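Local coordinates for protein alternansucrase (Leuconostoc mesenteroides, PDB 6HVG) that is a large multidomain enzyme of glycoside hydrolase family 70, with a barrel domain and cell-wall-binding-type repeats, at residues V589-L594 with I1234-K1239. Sequence-based numbering, arbitrary orientation.
Sequences VQAEQL and IDASTK
The peptide plane between Asp1235 and Ala1236 turns one face to Ala591. The CB of Ala591 lies over that face, off-centre toward the carbonyl, 3.3 Å from O of Asp1235. A second flat group, the carboxamide of Gln590, is met differently. The methyl CG2 of Ile1234 lies beyond its oxygen rather than over a face, 3.6 Å from OE1. The contact belongs to the family 70 domain, whose (beta/alpha)8 barrel is circularly permuted. It joins helix 587-601, upstream of barrel strand 617-620, to the loop between helix 1220-1224 and strand 1248-1252. Pieces 640 residues apart in the chain thus pack together.

No hydrogen bond links the two segments, so the join is by van der Waals contact. Ile1234 buries the most surface. Its CG2 is anti to the carbonyl carbon and also touches CB of Gln590. Its CD1 meets CD2 of Leu594 at 3.7 Å, the two side chains crossing at about a right angle. Ala591 and Ala1236 approach CB to CB at 4.4 Å. Ile633 of helix 629-642 and Phe1223 of helix 1220-1224 also pack on Ile1234.

The side-chain nitrogen NE2 of Gln590 hydrogen-bonds to O of Asn584 and OD2 of Asp629. The side chain of Gln590 lies about 12 Å from the bound calcium ion. Lys1239 NZ hydrogen-bonds to O of Ala1236 and forms a salt bridge with Asp1213. The touching loop itself bends in an Asx turn that starts at Asp1235. There OD1 of Asp1235 takes OG of Ser1237 on its syn lone pair and N of Ser1237, at 2.8 Å, on the anti side, 34° out of the carboxylate plane.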
ATOM      1  N   VAL A 589      12.021 -25.695   1.865  1.00 43.27           N
ATOM      2  CA  VAL A 589      11.284 -24.710   2.642  1.00 46.15           C
ATOM      3  C   VAL A 589       9.862 -25.216   2.881  1.00 45.88           C
ATOM      4  O   VAL A 589       9.304 -24.983   3.945  1.00 47.77           O
ATOM      5  CB  VAL A 589      11.274 -23.328   1.937  1.00 47.89           C
ATOM      6  CG1 VAL A 589      10.327 -22.341   2.621  1.00 44.71           C
ATOM      7  CG2 VAL A 589      12.686 -22.771   1.898  1.00 50.48           C
ATOM      8  N   GLN A 590       9.301 -25.926   1.906  1.00 43.33           N
ATOM      9  CA  GLN A 590       7.994 -26.541   2.067  1.00 43.80           C
ATOM     10  C   GLN A 590       7.974 -27.537   3.224  1.00 44.09           C
ATOM     11  O   GLN A 590       7.027 -27.557   4.012  1.00 44.70           O
ATOM     12  CB  GLN A 590       7.549 -27.221   0.774  1.00 42.83           C
ATOM     13  CG  GLN A 590       7.216 -26.239  -0.336  1.00 43.44           C
ATOM     14  CD  GLN A 590       6.746 -26.915  -1.612  1.00 45.92           C
ATOM     15  OE1 GLN A 590       6.803 -28.138  -1.734  1.00 45.39           O
ATOM     16  NE2 GLN A 590       6.288 -26.111  -2.584  1.00 45.31           N
ATOM     17  N   ALA A 591       9.019 -28.347   3.331  1.00 45.20           N
ATOM     18  CA  ALA A 591       9.159 -29.296   4.449  1.00 47.55           C
ATOM     19  C   ALA A 591       9.210 -28.546   5.777  1.00 49.12           C
ATOM     20  O   ALA A 591       8.605 -28.981   6.760  1.00 52.60           O
ATOM     21  CB  ALA A 591      10.422 -30.155   4.295  1.00 49.22           C
ATOM     22  N   GLU A 592       9.942 -27.433   5.810  1.00 47.54           N
ATOM     23  CA  GLU A 592      10.079 -26.650   7.037  1.00 47.59           C
ATOM     24  C   GLU A 592       8.729 -26.039   7.458  1.00 48.59           C
ATOM     25  O   GLU A 592       8.420 -25.953   8.638  1.00 48.30           O
ATOM     26  CB  GLU A 592      11.140 -25.575   6.850  1.00 46.93           C
ATOM     27  CG  GLU A 592      11.237 -24.587   7.992  1.00 46.95           C
ATOM     28  CD  GLU A 592      11.278 -25.248   9.352  1.00 45.22           C
ATOM     29  OE1 GLU A 592      11.783 -26.379   9.461  1.00 47.57           O
ATOM     30  OE2 GLU A 592      10.843 -24.590  10.311  1.00 43.94           O
ATOM     31  N   GLN A 593       7.921 -25.645   6.481  1.00 49.26           N
ATOM     32  CA  GLN A 593       6.600 -25.107   6.771  1.00 50.52           C
ATOM     33  C   GLN A 593       5.709 -26.198   7.388  1.00 51.69           C
ATOM     34  O   GLN A 593       4.869 -25.910   8.225  1.00 50.35           O
ATOM     35  CB  GLN A 593       5.933 -24.550   5.521  1.00 53.00           C
ATOM     36  CG  GLN A 593       6.647 -23.430   4.814  1.00 50.70           C
ATOM     37  CD  GLN A 593       6.624 -22.131   5.556  1.00 48.41           C
ATOM     38  OE1 GLN A 593       6.215 -22.020   6.710  1.00 52.17           O
ATOM     39  NE2 GLN A 593       7.057 -21.126   4.872  1.00 46.36           N
ATOM     40  N   LEU A 594       5.882 -27.440   6.944  1.00 51.81           N
ATOM     41  CA  LEU A 594       5.164 -28.563   7.540  1.00 53.23           C
ATOM     42  C   LEU A 594       5.634 -28.831   8.963  1.00 50.25           C
ATOM     43  O   LEU A 594       4.835 -29.171   9.827  1.00 45.98           O
ATOM     44  CB  LEU A 594       5.360 -29.827   6.687  1.00 56.13           C
ATOM     45  CG  LEU A 594       4.690 -31.111   7.183  1.00 55.27           C
ATOM     46  CD1 LEU A 594       3.176 -30.912   7.237  1.00 55.52           C
ATOM     47  CD2 LEU A 594       5.090 -32.274   6.285  1.00 53.71           C
ATOM     48  N   ILE A1234       8.057 -32.741  -1.254  1.00 50.57           N
ATOM     49  CA  ILE A1234       8.774 -31.983  -0.238  1.00 51.40           C
ATOM     50  C   ILE A1234      10.037 -32.735   0.166  1.00 52.62           C
ATOM     51  O   ILE A1234      10.114 -33.979   0.071  1.00 54.94           O
ATOM     52  CB  ILE A1234       7.914 -31.679   1.012  1.00 52.80           C
ATOM     53  CG1 ILE A1234       7.500 -32.958   1.736  1.00 55.32           C
ATOM     54  CG2 ILE A1234       6.668 -30.872   0.639  1.00 51.83           C
ATOM     55  CD1 ILE A1234       6.917 -32.696   3.108  1.00 57.51           C
ATOM     56  N   ASP A1235      11.029 -31.968   0.600  1.00 51.65           N
ATOM     57  CA  ASP A1235      12.347 -32.498   0.860  1.00 55.60           C
ATOM     58  C   ASP A1235      12.726 -32.238   2.311  1.00 56.49           C
ATOM     59  O   ASP A1235      13.115 -31.136   2.667  1.00 58.84           O
ATOM     60  CB  ASP A1235      13.350 -31.864  -0.124  1.00 55.47           C
ATOM     61  CG  ASP A1235      14.759 -32.403   0.022  1.00 54.90           C
ATOM     62  OD1 ASP A1235      14.987 -33.317   0.856  1.00 54.03           O
ATOM     63  OD2 ASP A1235      15.648 -31.884  -0.698  1.00 54.90           O
ATOM     64  N   ALA A1236      12.595 -33.265   3.142  1.00 58.26           N
ATOM     65  CA  ALA A1236      13.056 -33.212   4.527  1.00 61.75           C
ATOM     66  C   ALA A1236      14.517 -33.667   4.698  1.00 62.41           C
ATOM     67  O   ALA A1236      15.000 -33.789   5.830  1.00 64.70           O
ATOM     68  CB  ALA A1236      12.132 -34.044   5.417  1.00 64.42           C
ATOM     69  N   SER A1237      15.223 -33.916   3.592  1.00 61.93           N
ATOM     70  CA  SER A1237      16.626 -34.354   3.665  1.00 59.06           C
ATOM     71  C   SER A1237      17.553 -33.220   4.151  1.00 59.86           C
ATOM     72  O   SER A1237      18.684 -33.464   4.568  1.00 58.46           O
ATOM     73  CB  SER A1237      17.094 -34.897   2.313  1.00 56.62           C
ATOM     74  OG  SER A1237      17.443 -33.842   1.433  1.00 58.70           O
ATOM     75  N   THR A1238      17.061 -31.983   4.096  1.00 59.81           N
ATOM     76  CA  THR A1238      17.779 -30.811   4.591  1.00 58.88           C
ATOM     77  C   THR A1238      16.883 -30.057   5.588  1.00 58.72           C
ATOM     78  O   THR A1238      15.711 -29.794   5.309  1.00 56.63           O
ATOM     79  CB  THR A1238      18.140 -29.906   3.403  1.00 58.51           C
ATOM     80  OG1 THR A1238      18.704 -30.713   2.353  1.00 59.80           O
ATOM     81  CG2 THR A1238      19.119 -28.837   3.799  1.00 58.71           C
ATOM     82  N   LYS A1239      17.431 -29.724   6.749  1.00 58.09           N
ATOM     83  CA  LYS A1239      16.669 -29.051   7.801  1.00 58.33           C
ATOM     84  C   LYS A1239      17.061 -27.574   7.871  1.00 57.42           C
ATOM     85  O   LYS A1239      18.222 -27.250   7.664  1.00 62.28           O
ATOM     86  CB  LYS A1239      16.921 -29.707   9.165  1.00 59.06           C
ATOM     87  CG  LYS A1239      16.047 -30.902   9.473  1.00 62.58           C
ATOM     88  CD  LYS A1239      16.703 -32.212   9.110  1.00 70.34           C
ATOM     89  CE  LYS A1239      15.765 -33.382   9.351  1.00 70.61           C
ATOM     90  NZ  LYS A1239      16.090 -34.497   8.425  1.00 71.12           N
TER